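Long-range contacts in carbohydrate oxidase (Microdochium nivale, PDB 3RJA), which oxidises the C1 hydroxyl of mono-, oligo- and polysaccharides to lactones with FAD, passing the electrons to oxygen to give hydrogen peroxide: residues E27-R32 / P315-Y320; A232-A237 / L326-G331; V348-W353 / D390-N395. One frame throughout, in Å; residues are numbered along the deposited sequence.

Contact 1: E27-R32 / P315-Y320; sequences EPFNIR and PVENFY. With ABL ((2R,3R,4R,5R)-4,5-dihydroxy-2-(hydroxymethyl)-6-oxopiperidin-3-yl beta-D-glucopyranoside), chain G; SO4 (sulfate ion), chain J.
Phe319 O is gripped by two side chains, Asn30 ND2 and Arg32 NE, which reach it from opposite faces of its carbonyl plane. Arg32 NE lies 2.8 Å from Phe319 O, and that oxygen sits close to the guanidinium plane. A single beta bridge, Asn30 with Glu317, ties the loop after helix 20-25 to residues 315-320, which lead into strand 318-326 beside the sugar pocket. Glu317 N donates to Phe29 O at 2.9 Å, and Ile31 N donates to Glu317 O at 3.0 Å.

Asn30 does two jobs. Its OD1 takes Arg32 N in an Asx turn and takes Phe319 N across the contact, again from opposite faces. Its amide lies flat on the Phe319 ring, with planes 6° apart and ND2 over the ring centre. Asn30 CG, anti to the backbone N (chi1 -164°), is placed 3.4 Å from Phe319 CE1, and chi2 sets the turn of the amide plane. ND2 also donates to Tyr72 O, so this buried amide is held by bonds at both its oxygen and its nitrogen.

Phe29 and Phe319 meet obliquely, CE2 of Phe29 3.4 Å from CE1 of Phe319. Phe29 CZ also touches Glu317 CD at 3.5 Å, the two side chains running side by side. Phe29 touches the flavin, and both it and Glu317 belong to the pocket of the bound substrate analogue. Glu317 OE1 forms a salt bridge with Arg391 and a hydrogen bond with Tyr389.

Val316 CB lies 3.4 Å from Phe29 O, and Val316 CG2 touches Ile31 CG2. Arg32 NH2 makes a weak hydrogen bond to O1 of a sulfate ion, probably from the crystallisation liquor. Arg32 NH1 comes 3.7 Å from Tyr320 CD1, the guanidinium turned 85° to the ring plane.

Contact 2: A232-A237 / L326-G331; sequences AVEDYA and LKSIKG. With ZN (zinc ion), chain F.
Helix 223-239 is joined here to the loop between strand 318-326 and helix 332-345, through Glu234 on the helix and an ST turn in the loop. Glu234 reaches across with CG anti to its backbone N (chi1 177°) and presents both carboxylate oxygens. OE2 accepts from Ser328 OG at 2.5 Å, a short bond. OE1 accepts from Ile329 N at 2.9 Å, nearly straight at 165°. Each oxygen uses its syn lone pair. Ser328 OG also accepts from Lys330 N at 3.0 Å, which closes the ST turn. The buried carboxylate has further partners: Arg238 at OE2 and Trp384 NE1 at OE1. This donor-rich setting is consistent with a charged Glu234.

Lys330 runs out extended past Glu234. Its NZ forms a salt bridge with Asp235 OD1 at 2.9 Å, meeting it nearly along the C-O axis. The other oxygen, Asp235 OD2, binds a zinc ion at 2.0 Å, and Glu231 OE2 binds the same zinc ion. The zinc and the lysine thus share one carboxylate, one at each oxygen. Glu231 and Asp235, one helical turn apart, form an i, i+4 pair, a spacing common in metal sites on helices.

Contact 3: V348-W353 / D390-N395; sequences VKDRFW and DRYDNN. With ABL ((2R,3R,4R,5R)-4,5-dihydroxy-2-(hydroxymethyl)-6-oxopiperidin-3-yl beta-D-glucopyranoside), chain G.
Arg351 crosses to Asp390 and Tyr392 at the end of the antiparallel pair formed by strands 352-359 and 384-392. Its CB sits over the centre of the Tyr392 ring, 3.7 Å from the centroid, a CH-pi contact. CG touches Tyr392 CE1 at 3.6 Å and nears Asp390 OD1. The chain then bends at chi2 (-76°), and CD comes 3.6 Å from Tyr392 OH. NE donates to Asp390 OD1 at 2.7 Å, on its syn lone pair. Arg351 NH1 donates to Asp390 OD2 at 3.0 Å, so the side-on grip leaves guanidinium and carboxylate nearly coplanar. Asp390 OD2 is also hydrogen-bonded to Tyr398 OH. Arg351 NH2 turns back to Asp350 OD1, a salt bridge of 2.8 Å. One guanidinium face carries Val348 CG1 and the opposite face Tyr392 OH, which is hydrogen-bonded to Ser402.

Arg391 N donates to Phe352 O at 2.8 Å. On the sheet face shared by Phe352 and Arg391, Phe352 CD2 lies over the Arg391 guanidinium. Arg391 NH1 and NH2 donate to O2 and O3 of the substrate analogue, and NH1 also pairs with Glu317. Two carboxylates around Arg351 should favour its positive charge, while Arg391 divides its donors between the sugar hydroxyls and Glu317.

Contacts 1 and 3 are neighbours, their centres 12 Å apart. They share the large antiparallel sheet, where strands 318-326 and 384-392 lie side by side. Glu317 OE1 of contact 1 meets Arg391 NH1 of contact 3 at 2.7 Å in a salt bridge, and both contacts touch the same bound substrate analogue. Contact 1 adds the flavin side through Phe29, whereas the side chain of Arg391 stays about 8 Å from FAD. Contact 2 is remote: its centre is 32 Å from that of contact 1 and 29 Å from that of contact 3. It is still tied to contact 1 by strand 318-326, which runs from one to the other.

Contact 1: E27-R32 / P315-Y320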
loop_
_atom_site.group_PDB
_atom_site.type_symbol
_atom_site.label_atom_id
_atom_site.label_comp_id
_atom_site.label_asym_id
_atom_site.label_seq_id
_atom_site.Cartn_x
_atom_site.Cartn_y
_atom_site.Cartn_z
ATOM N N GLU A 27 -11.143 -3.540 16.086
ATOM C CA GLU A 27 -11.896 -3.852 14.879
ATOM C C GLU A 27 -10.969 -3.774 13.649
ATOM O O GLU A 27 -10.380 -2.716 13.392
ATOM C CB GLU A 27 -13.074 -2.865 14.722
ATOM C CG GLU A 27 -13.993 -3.152 13.512
ATOM C CD GLU A 27 -15.139 -2.137 13.388
ATOM O OE1 GLU A 27 -14.894 -0.914 13.530
ATOM O OE2 GLU A 27 -16.287 -2.581 13.154
ATOM N N PRO A 28 -10.828 -4.875 12.896
ATOM C CA PRO A 28 -9.981 -4.864 11.655
ATOM C C PRO A 28 -10.661 -4.090 10.544
ATOM O O PRO A 28 -11.909 -4.014 10.535
ATOM C CB PRO A 28 -9.963 -6.323 11.233
ATOM C CG PRO A 28 -11.336 -6.895 11.770
ATOM C CD PRO A 28 -11.567 -6.149 13.071
ATOM N N PHE A 29 -9.890 -3.574 9.580
ATOM C CA PHE A 29 -10.509 -3.045 8.363
ATOM C C PHE A 29 -11.222 -4.190 7.598
ATOM O O PHE A 29 -12.321 -4.006 7.071
ATOM C CB PHE A 29 -9.475 -2.326 7.452
ATOM C CG PHE A 29 -10.007 -2.006 6.064
ATOM C CD1 PHE A 29 -10.982 -0.999 5.881
ATOM C CD2 PHE A 29 -9.555 -2.708 4.952
ATOM C CE1 PHE A 29 -11.481 -0.715 4.597
ATOM C CE2 PHE A 29 -10.062 -2.434 3.637
ATOM C CZ PHE A 29 -11.000 -1.451 3.461
ATOM N N ASN A 30 -10.555 -5.343 7.504
ATOM C CA ASN A 30 -11.097 -6.549 6.876
ATOM C C ASN A 30 -11.751 -7.424 7.952
ATOM O O ASN A 30 -11.062 -8.190 8.672
ATOM C CB ASN A 30 -10.006 -7.353 6.136
ATOM C CG ASN A 30 -10.607 -8.379 5.178
ATOM O OD1 ASN A 30 -11.814 -8.612 5.221
ATOM N ND2 ASN A 30 -9.791 -8.969 4.306
ATOM N N ILE A 31 -13.072 -7.303 8.080
ATOM C CA ILE A 31 -13.795 -8.037 9.129
ATOM C C ILE A 31 -13.900 -9.535 8.857
ATOM O O ILE A 31 -14.335 -10.297 9.722
ATOM C CB ILE A 31 -15.176 -7.450 9.406
ATOM C CG1 ILE A 31 -16.061 -7.531 8.141
ATOM C CG2 ILE A 31 -15.018 -6.057 10.009
ATOM C CD1 ILE A 31 -17.546 -7.394 8.427
ATOM N N ARG A 32 -13.471 -9.956 7.665
ATOM C CA ARG A 32 -13.279 -11.360 7.405
ATOM C C ARG A 32 -12.215 -11.906 8.346
ATOM O O ARG A 32 -12.134 -13.121 8.566
ATOM C CB ARG A 32 -12.803 -11.571 5.959
ATOM C CG ARG A 32 -12.801 -13.035 5.513
ATOM C CD ARG A 32 -12.440 -13.193 4.045
ATOM N NE ARG A 32 -11.034 -12.918 3.733
ATOM C CZ ARG A 32 -10.020 -13.749 3.975
ATOM N NH1 ARG A 32 -8.781 -13.414 3.621
ATOM N NH2 ARG A 32 -10.229 -14.906 4.583
ATOM N N PRO A 315 -14.969 3.054 7.144
ATOM C CA PRO A 315 -15.873 1.910 7.302
ATOM C C PRO A 315 -15.175 0.613 6.928
ATOM O O PRO A 315 -14.329 0.594 6.025
ATOM C CB PRO A 315 -17.030 2.218 6.327
ATOM C CG PRO A 315 -17.028 3.781 6.225
ATOM C CD PRO A 315 -15.565 4.160 6.358
ATOM N N VAL A 316 -15.547 -0.472 7.596
ATOM C CA VAL A 316 -14.889 -1.758 7.397
ATOM C C VAL A 316 -15.469 -2.403 6.174
ATOM O O VAL A 316 -16.548 -2.010 5.708
ATOM C CB VAL A 316 -15.076 -2.703 8.618
ATOM C CG1 VAL A 316 -14.414 -2.099 9.884
ATOM C CG2 VAL A 316 -16.577 -3.003 8.865
ATOM N N GLU A 317 -14.742 -3.393 5.651
ATOM C CA GLU A 317 -15.182 -4.145 4.492
ATOM C C GLU A 317 -14.913 -5.616 4.741
ATOM O O GLU A 317 -14.212 -5.984 5.696
ATOM C CB GLU A 317 -14.454 -3.667 3.212
ATOM C CG GLU A 317 -14.661 -2.170 2.925
ATOM C CD GLU A 317 -13.989 -1.682 1.622
ATOM O OE1 GLU A 317 -13.578 -2.488 0.759
ATOM O OE2 GLU A 317 -13.845 -0.466 1.484
ATOM N N ASN A 318 -15.447 -6.452 3.857
ATOM C CA ASN A 318 -15.420 -7.895 4.051
ATOM C C ASN A 318 -14.979 -8.569 2.741
ATOM O O ASN A 318 -15.773 -8.679 1.792
ATOM C CB ASN A 318 -16.827 -8.359 4.476
ATOM C CG ASN A 318 -16.917 -9.851 4.686
ATOM O OD1 ASN A 318 -15.939 -10.506 5.049
ATOM N ND2 ASN A 318 -18.104 -10.408 4.442
ATOM N N PHE A 319 -13.725 -9.015 2.665
ATOM C CA PHE A 319 -13.175 -9.238 1.335
ATOM C C PHE A 319 -11.936 -10.115 1.281
ATOM O O PHE A 319 -11.348 -10.484 2.312
ATOM C CB PHE A 319 -12.842 -7.859 0.693
ATOM C CG PHE A 319 -11.643 -7.157 1.346
ATOM C CD1 PHE A 319 -11.810 -6.359 2.476
ATOM C CD2 PHE A 319 -10.363 -7.307 0.819
ATOM C CE1 PHE A 319 -10.707 -5.721 3.067
ATOM C CE2 PHE A 319 -9.250 -6.668 1.401
ATOM C CZ PHE A 319 -9.414 -5.887 2.509
ATOM N N TYR A 320 -11.556 -10.437 0.048
ATOM C CA TYR A 320 -10.316 -11.093 -0.252
ATOM C C TYR A 320 -9.667 -10.315 -1.394
ATOM O O TYR A 320 -10.368 -9.730 -2.242
ATOM C CB TYR A 320 -10.550 -12.538 -0.684
ATOM C CG TYR A 320 -9.262 -13.288 -0.975
ATOM C CD1 TYR A 320 -8.235 -13.369 -0.016
ATOM C CD2 TYR A 320 -9.072 -13.923 -2.188
ATOM C CE1 TYR A 320 -7.063 -14.063 -0.266
ATOM C CE2 TYR A 320 -7.909 -14.622 -2.454
ATOM C CZ TYR A 320 -6.905 -14.687 -1.496
ATOM O OH TYR A 320 -5.745 -15.377 -1.791
HETATM C C1A ABL G . -6.728 0.305 -3.136
HETATM O O1A ABL G . -5.495 0.097 -3.062
HETATM C C2A ABL G . -7.323 1.131 -4.295
HETATM O O2A ABL G . -6.370 2.135 -4.641
HETATM C C3A ABL G . -8.693 1.771 -3.958
HETATM O O3A ABL G . -9.265 2.220 -5.212
HETATM C C4A ABL G . -9.610 0.718 -3.366
HETATM O O1 ABL G . -10.926 1.256 -3.076
HETATM C C5A ABL G . -8.988 0.190 -2.027
HETATM N N5 ABL G . -7.567 -0.208 -2.205
HETATM C C6A ABL G . -9.716 -1.068 -1.488
HETATM O O6A ABL G . -9.612 -1.221 -0.060
HETATM C C1 ABL G . -12.014 1.029 -4.017
HETATM C C2 ABL G . -13.380 1.103 -3.291
HETATM O O2 ABL G . -13.399 0.112 -2.256
HETATM C C3 ABL G . -14.508 0.890 -4.309
HETATM O O3 ABL G . -15.792 0.970 -3.691
HETATM C C4 ABL G . -14.345 1.925 -5.469
HETATM O O4 ABL G . -15.368 1.796 -6.446
HETATM C C5 ABL G . -12.970 1.757 -6.125
HETATM O O5 ABL G . -11.958 1.940 -5.105
HETATM C C6 ABL G . -12.759 2.712 -7.306
HETATM O O6 ABL G . -12.966 4.054 -7.001
HETATM S S SO4 J . -10.971 -17.542 7.170
HETATM O O1 SO4 J . -11.922 -16.482 6.832
HETATM O O2 SO4 J . -10.210 -17.135 8.363
HETATM O O3 SO4 J . -11.729 -18.777 7.438
HETATM O O4 SO4 J . -10.025 -17.768 6.069
#

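Contact 2: A232-A237 / L326-G331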
loop_
_atom_site.group_PDB
_atom_site.type_symbol
_atom_site.label_atom_id
_atom_site.label_comp_id
_atom_site.label_asym_id
_atom_site.label_seq_id
_atom_site.Cartn_x
_atom_site.Cartn_y
_atom_site.Cartn_z
ATOM N N ALA A 232 -2.128 -1.969 -26.329
ATOM C CA ALA A 232 -1.879 -0.564 -26.677
ATOM C C ALA A 232 -1.483 0.257 -25.445
ATOM O O ALA A 232 -0.622 1.131 -25.508
ATOM C CB ALA A 232 -3.131 0.056 -27.374
ATOM N N VAL A 233 -2.103 -0.036 -24.310
ATOM C CA VAL A 233 -1.783 0.713 -23.088
ATOM C C VAL A 233 -0.372 0.344 -22.629
ATOM O O VAL A 233 0.377 1.221 -22.210
ATOM C CB VAL A 233 -2.827 0.496 -21.979
ATOM C CG1 VAL A 233 -2.414 1.247 -20.674
ATOM C CG2 VAL A 233 -4.240 0.942 -22.465
ATOM N N GLU A 234 0.025 -0.926 -22.766
ATOM C CA GLU A 234 1.370 -1.285 -22.325
ATOM C C GLU A 234 2.420 -0.572 -23.165
ATOM O O GLU A 234 3.449 -0.112 -22.614
ATOM C CB GLU A 234 1.640 -2.789 -22.291
ATOM C CG GLU A 234 3.117 -3.056 -21.890
ATOM C CD GLU A 234 3.422 -4.503 -21.537
ATOM O OE1 GLU A 234 2.538 -5.160 -20.909
ATOM O OE2 GLU A 234 4.556 -4.989 -21.870
ATOM N N ASP A 235 2.154 -0.453 -24.476
ATOM C CA ASP A 235 3.078 0.232 -25.390
ATOM C C ASP A 235 3.287 1.673 -24.959
ATOM O O ASP A 235 4.428 2.162 -24.874
ATOM C CB ASP A 235 2.552 0.244 -26.855
ATOM C CG ASP A 235 2.569 -1.131 -27.504
ATOM O OD1 ASP A 235 3.333 -2.007 -27.057
ATOM O OD2 ASP A 235 1.818 -1.332 -28.487
ATOM N N TYR A 236 2.169 2.362 -24.750
ATOM C CA TYR A 236 2.193 3.765 -24.374
ATOM C C TYR A 236 2.919 3.897 -23.026
ATOM O O TYR A 236 3.780 4.770 -22.844
ATOM C CB TYR A 236 0.756 4.308 -24.312
ATOM C CG TYR A 236 0.665 5.745 -23.850
ATOM C CD1 TYR A 236 0.949 6.816 -24.726
ATOM C CD2 TYR A 236 0.257 6.048 -22.549
ATOM C CE1 TYR A 236 0.847 8.156 -24.291
ATOM C CE2 TYR A 236 0.127 7.371 -22.118
ATOM C CZ TYR A 236 0.425 8.420 -22.984
ATOM O OH TYR A 236 0.334 9.720 -22.522
ATOM N N ALA A 237 2.597 3.003 -22.093
ATOM C CA ALA A 237 3.238 3.020 -20.774
ATOM C C ALA A 237 4.760 2.834 -20.923
ATOM O O ALA A 237 5.558 3.623 -20.388
ATOM C CB ALA A 237 2.634 1.927 -19.873
ATOM N N LEU A 326 4.264 -7.147 -12.722
ATOM C CA LEU A 326 4.765 -7.843 -13.921
ATOM C C LEU A 326 5.716 -6.992 -14.704
ATOM O O LEU A 326 5.479 -5.789 -14.855
ATOM C CB LEU A 326 3.617 -8.215 -14.863
ATOM C CG LEU A 326 2.339 -8.847 -14.297
ATOM C CD1 LEU A 326 1.267 -8.845 -15.426
ATOM C CD2 LEU A 326 2.604 -10.271 -13.753
ATOM N N LYS A 327 6.773 -7.627 -15.238
ATOM C CA LYS A 327 7.619 -6.948 -16.216
ATOM C C LYS A 327 6.795 -6.554 -17.435
ATOM O O LYS A 327 6.966 -5.470 -17.975
ATOM C CB LYS A 327 8.801 -7.830 -16.653
ATOM C CG LYS A 327 9.717 -8.165 -15.505
ATOM C CD LYS A 327 11.052 -8.765 -15.978
ATOM C CE LYS A 327 11.932 -8.998 -14.777
ATOM N NZ LYS A 327 12.933 -10.098 -15.040
ATOM N N SER A 328 5.918 -7.448 -17.861
ATOM C CA SER A 328 5.089 -7.232 -19.045
ATOM C C SER A 328 3.889 -8.112 -18.960
ATOM O O SER A 328 3.992 -9.255 -18.490
ATOM C CB SER A 328 5.832 -7.642 -20.324
ATOM O OG SER A 328 4.975 -7.456 -21.457
ATOM N N ILE A 329 2.760 -7.654 -19.481
ATOM C CA ILE A 329 1.612 -8.579 -19.538
ATOM C C ILE A 329 1.483 -9.263 -20.929
ATOM O O ILE A 329 0.642 -10.148 -21.134
ATOM C CB ILE A 329 0.280 -7.886 -19.114
ATOM C CG1 ILE A 329 -0.733 -8.935 -18.603
ATOM C CG2 ILE A 329 -0.253 -7.020 -20.254
ATOM C CD1 ILE A 329 -2.031 -8.355 -18.002
ATOM N N LYS A 330 2.303 -8.832 -21.881
ATOM C CA LYS A 330 2.211 -9.338 -23.276
ATOM C C LYS A 330 2.322 -10.872 -23.387
ATOM O O LYS A 330 3.007 -11.531 -22.596
ATOM C CB LYS A 330 3.238 -8.643 -24.191
ATOM C CG LYS A 330 2.960 -7.161 -24.387
ATOM C CD LYS A 330 4.077 -6.496 -25.188
ATOM C CE LYS A 330 3.769 -5.025 -25.400
ATOM N NZ LYS A 330 4.812 -4.351 -26.214
ATOM N N GLY A 331 1.623 -11.432 -24.360
ATOM C CA GLY A 331 1.804 -12.840 -24.716
ATOM C C GLY A 331 0.641 -13.681 -24.237
ATOM O O GLY A 331 -0.522 -13.262 -24.270
HETATM ZN ZN ZN F . 2.093 -3.088 -29.397
#

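Contact 3: V348-W353 / D390-N395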
loop_
_atom_site.group_PDB
_atom_site.type_symbol
_atom_site.label_atom_id
_atom_site.label_comp_id
_atom_site.label_asym_id
_atom_site.label_seq_id
_atom_site.Cartn_x
_atom_site.Cartn_y
_atom_site.Cartn_z
ATOM N N VAL A 348 -19.353 -13.456 -12.641
ATOM C CA VAL A 348 -19.413 -13.422 -11.180
ATOM C C VAL A 348 -20.262 -12.223 -10.782
ATOM O O VAL A 348 -19.828 -11.070 -10.892
ATOM C CB VAL A 348 -18.022 -13.366 -10.509
ATOM C CG1 VAL A 348 -18.184 -13.256 -8.985
ATOM C CG2 VAL A 348 -17.227 -14.620 -10.821
ATOM N N LYS A 349 -21.469 -12.497 -10.305
ATOM C CA LYS A 349 -22.430 -11.428 -10.036
ATOM C C LYS A 349 -22.906 -11.393 -8.596
ATOM O O LYS A 349 -23.628 -10.470 -8.196
ATOM C CB LYS A 349 -23.648 -11.553 -10.975
ATOM C CG LYS A 349 -23.295 -11.662 -12.475
ATOM C CD LYS A 349 -22.729 -10.336 -13.077
ATOM C CE LYS A 349 -23.794 -9.220 -13.141
ATOM N NZ LYS A 349 -23.286 -7.927 -13.740
ATOM N N ASP A 350 -22.538 -12.396 -7.815
ATOM C CA ASP A 350 -23.040 -12.490 -6.450
ATOM C C ASP A 350 -22.333 -11.551 -5.464
ATOM O O ASP A 350 -22.826 -11.353 -4.335
ATOM C CB ASP A 350 -23.038 -13.938 -5.939
ATOM C CG ASP A 350 -21.657 -14.520 -5.826
ATOM O OD1 ASP A 350 -20.800 -14.277 -6.710
ATOM O OD2 ASP A 350 -21.422 -15.254 -4.845
ATOM N N ARG A 351 -21.214 -10.946 -5.879
ATOM C CA ARG A 351 -20.607 -9.913 -5.037
ATOM C C ARG A 351 -19.853 -8.864 -5.890
ATOM O O ARG A 351 -19.652 -9.077 -7.078
ATOM C CB ARG A 351 -19.695 -10.560 -3.974
ATOM C CG ARG A 351 -18.366 -11.044 -4.527
ATOM C CD ARG A 351 -18.513 -12.327 -5.316
ATOM N NE ARG A 351 -17.249 -13.043 -5.328
ATOM C CZ ARG A 351 -17.106 -14.320 -5.649
ATOM N NH1 ARG A 351 -15.898 -14.849 -5.617
ATOM N NH2 ARG A 351 -18.181 -15.073 -5.985
ATOM N N PHE A 352 -19.466 -7.748 -5.279
ATOM C CA PHE A 352 -18.651 -6.734 -5.960
ATOM C C PHE A 352 -17.197 -7.223 -6.141
ATOM O O PHE A 352 -16.615 -7.851 -5.238
ATOM C CB PHE A 352 -18.671 -5.447 -5.150
ATOM C CG PHE A 352 -17.832 -4.350 -5.721
ATOM C CD1 PHE A 352 -18.120 -3.809 -6.964
ATOM C CD2 PHE A 352 -16.736 -3.846 -5.003
ATOM C CE1 PHE A 352 -17.333 -2.790 -7.502
ATOM C CE2 PHE A 352 -15.933 -2.812 -5.522
ATOM C CZ PHE A 352 -16.237 -2.282 -6.773
ATOM N N TRP A 353 -16.625 -6.973 -7.312
ATOM C CA TRP A 353 -15.205 -7.234 -7.520
ATOM C C TRP A 353 -14.664 -6.153 -8.435
ATOM O O TRP A 353 -15.430 -5.555 -9.198
ATOM C CB TRP A 353 -14.919 -8.643 -8.087
ATOM C CG TRP A 353 -15.523 -8.927 -9.458
ATOM C CD1 TRP A 353 -16.679 -9.647 -9.721
ATOM C CD2 TRP A 353 -15.010 -8.522 -10.744
ATOM N NE1 TRP A 353 -16.911 -9.691 -11.077
ATOM C CE2 TRP A 353 -15.919 -9.005 -11.732
ATOM C CE3 TRP A 353 -13.886 -7.785 -11.158
ATOM C CZ2 TRP A 353 -15.719 -8.797 -13.118
ATOM C CZ3 TRP A 353 -13.696 -7.555 -12.529
ATOM C CH2 TRP A 353 -14.621 -8.050 -13.495
ATOM N N ASP A 390 -12.153 -8.700 -4.110
ATOM C CA ASP A 390 -13.348 -9.530 -4.106
ATOM C C ASP A 390 -14.134 -9.256 -2.811
ATOM O O ASP A 390 -13.784 -9.748 -1.739
ATOM C CB ASP A 390 -12.903 -10.981 -4.171
ATOM C CG ASP A 390 -14.046 -11.952 -4.370
ATOM O OD1 ASP A 390 -15.218 -11.493 -4.491
ATOM O OD2 ASP A 390 -13.752 -13.187 -4.376
ATOM N N ARG A 391 -15.187 -8.459 -2.917
ATOM C CA ARG A 391 -15.854 -7.951 -1.722
ATOM C C ARG A 391 -17.351 -8.337 -1.542
ATOM O O ARG A 391 -18.188 -8.015 -2.370
ATOM C CB ARG A 391 -15.709 -6.425 -1.646
ATOM C CG ARG A 391 -16.455 -5.832 -0.465
ATOM C CD ARG A 391 -16.176 -4.367 -0.256
ATOM N NE ARG A 391 -16.895 -3.467 -1.163
ATOM C CZ ARG A 391 -16.355 -2.352 -1.702
ATOM N NH1 ARG A 391 -15.052 -2.010 -1.501
ATOM N NH2 ARG A 391 -17.103 -1.574 -2.481
ATOM N N TYR A 392 -17.650 -8.979 -0.413
ATOM C CA TYR A 392 -19.010 -9.267 0.018
ATOM C C TYR A 392 -19.519 -8.188 0.985
ATOM O O TYR A 392 -18.737 -7.354 1.497
ATOM C CB TYR A 392 -19.056 -10.634 0.685
ATOM C CG TYR A 392 -18.994 -11.796 -0.286
ATOM C CD1 TYR A 392 -17.781 -12.179 -0.868
ATOM C CD2 TYR A 392 -20.161 -12.511 -0.633
ATOM C CE1 TYR A 392 -17.707 -13.243 -1.751
ATOM C CE2 TYR A 392 -20.113 -13.574 -1.523
ATOM C CZ TYR A 392 -18.894 -13.934 -2.082
ATOM O OH TYR A 392 -18.832 -14.990 -2.940
ATOM N N ASP A 393 -20.831 -8.176 1.207
ATOM C CA ASP A 393 -21.425 -7.235 2.156
ATOM C C ASP A 393 -20.976 -7.604 3.570
ATOM O O ASP A 393 -20.637 -8.757 3.848
ATOM C CB ASP A 393 -22.955 -7.275 2.067
ATOM C CG ASP A 393 -23.467 -6.759 0.760
ATOM O OD1 ASP A 393 -22.826 -5.851 0.183
ATOM O OD2 ASP A 393 -24.519 -7.271 0.308
ATOM N N ASN A 394 -20.996 -6.627 4.464
ATOM C CA ASN A 394 -20.552 -6.866 5.833
ATOM C C ASN A 394 -21.466 -7.779 6.642
ATOM O O ASN A 394 -21.023 -8.360 7.614
ATOM C CB ASN A 394 -20.286 -5.541 6.564
ATOM C CG ASN A 394 -19.083 -4.800 5.978
ATOM O OD1 ASN A 394 -18.242 -5.406 5.293
ATOM N ND2 ASN A 394 -19.010 -3.486 6.227
ATOM N N ASN A 395 -22.726 -7.908 6.234
ATOM C CA ASN A 395 -23.627 -8.891 6.854
ATOM C C ASN A 395 -23.622 -10.271 6.178
ATOM O O ASN A 395 -24.545 -11.064 6.402
ATOM C CB ASN A 395 -25.063 -8.338 6.998
ATOM C CG ASN A 395 -25.717 -7.990 5.656
ATOM O OD1 ASN A 395 -25.312 -8.480 4.601
ATOM N ND2 ASN A 395 -26.743 -7.131 5.701
HETATM C C1A ABL G . -6.728 0.305 -3.136
HETATM O O1A ABL G . -5.495 0.097 -3.062
HETATM C C2A ABL G . -7.323 1.131 -4.295
HETATM O O2A ABL G . -6.370 2.135 -4.641
HETATM C C3A ABL G . -8.693 1.771 -3.958
HETATM O O3A ABL G . -9.265 2.220 -5.212
HETATM C C4A ABL G . -9.610 0.718 -3.366
HETATM O O1 ABL G . -10.926 1.256 -3.076
HETATM C C5A ABL G . -8.988 0.190 -2.027
HETATM N N5 ABL G . -7.567 -0.208 -2.205
HETATM C C6A ABL G . -9.716 -1.068 -1.488
HETATM O O6A ABL G . -9.612 -1.221 -0.060
HETATM C C1 ABL G . -12.014 1.029 -4.017
HETATM C C2 ABL G . -13.380 1.103 -3.291
HETATM O O2 ABL G . -13.399 0.112 -2.256
HETATM C C3 ABL G . -14.508 0.890 -4.309
HETATM O O3 ABL G . -15.792 0.970 -3.691
HETATM C C4 ABL G . -14.345 1.925 -5.469
HETATM O O4 ABL G . -15.368 1.796 -6.446
HETATM C C5 ABL G . -12.970 1.757 -6.125
HETATM O O5 ABL G . -11.958 1.940 -5.105
HETATM C C6 ABL G . -12.759 2.712 -7.306
HETATM O O6 ABL G . -12.966 4.054 -7.001
#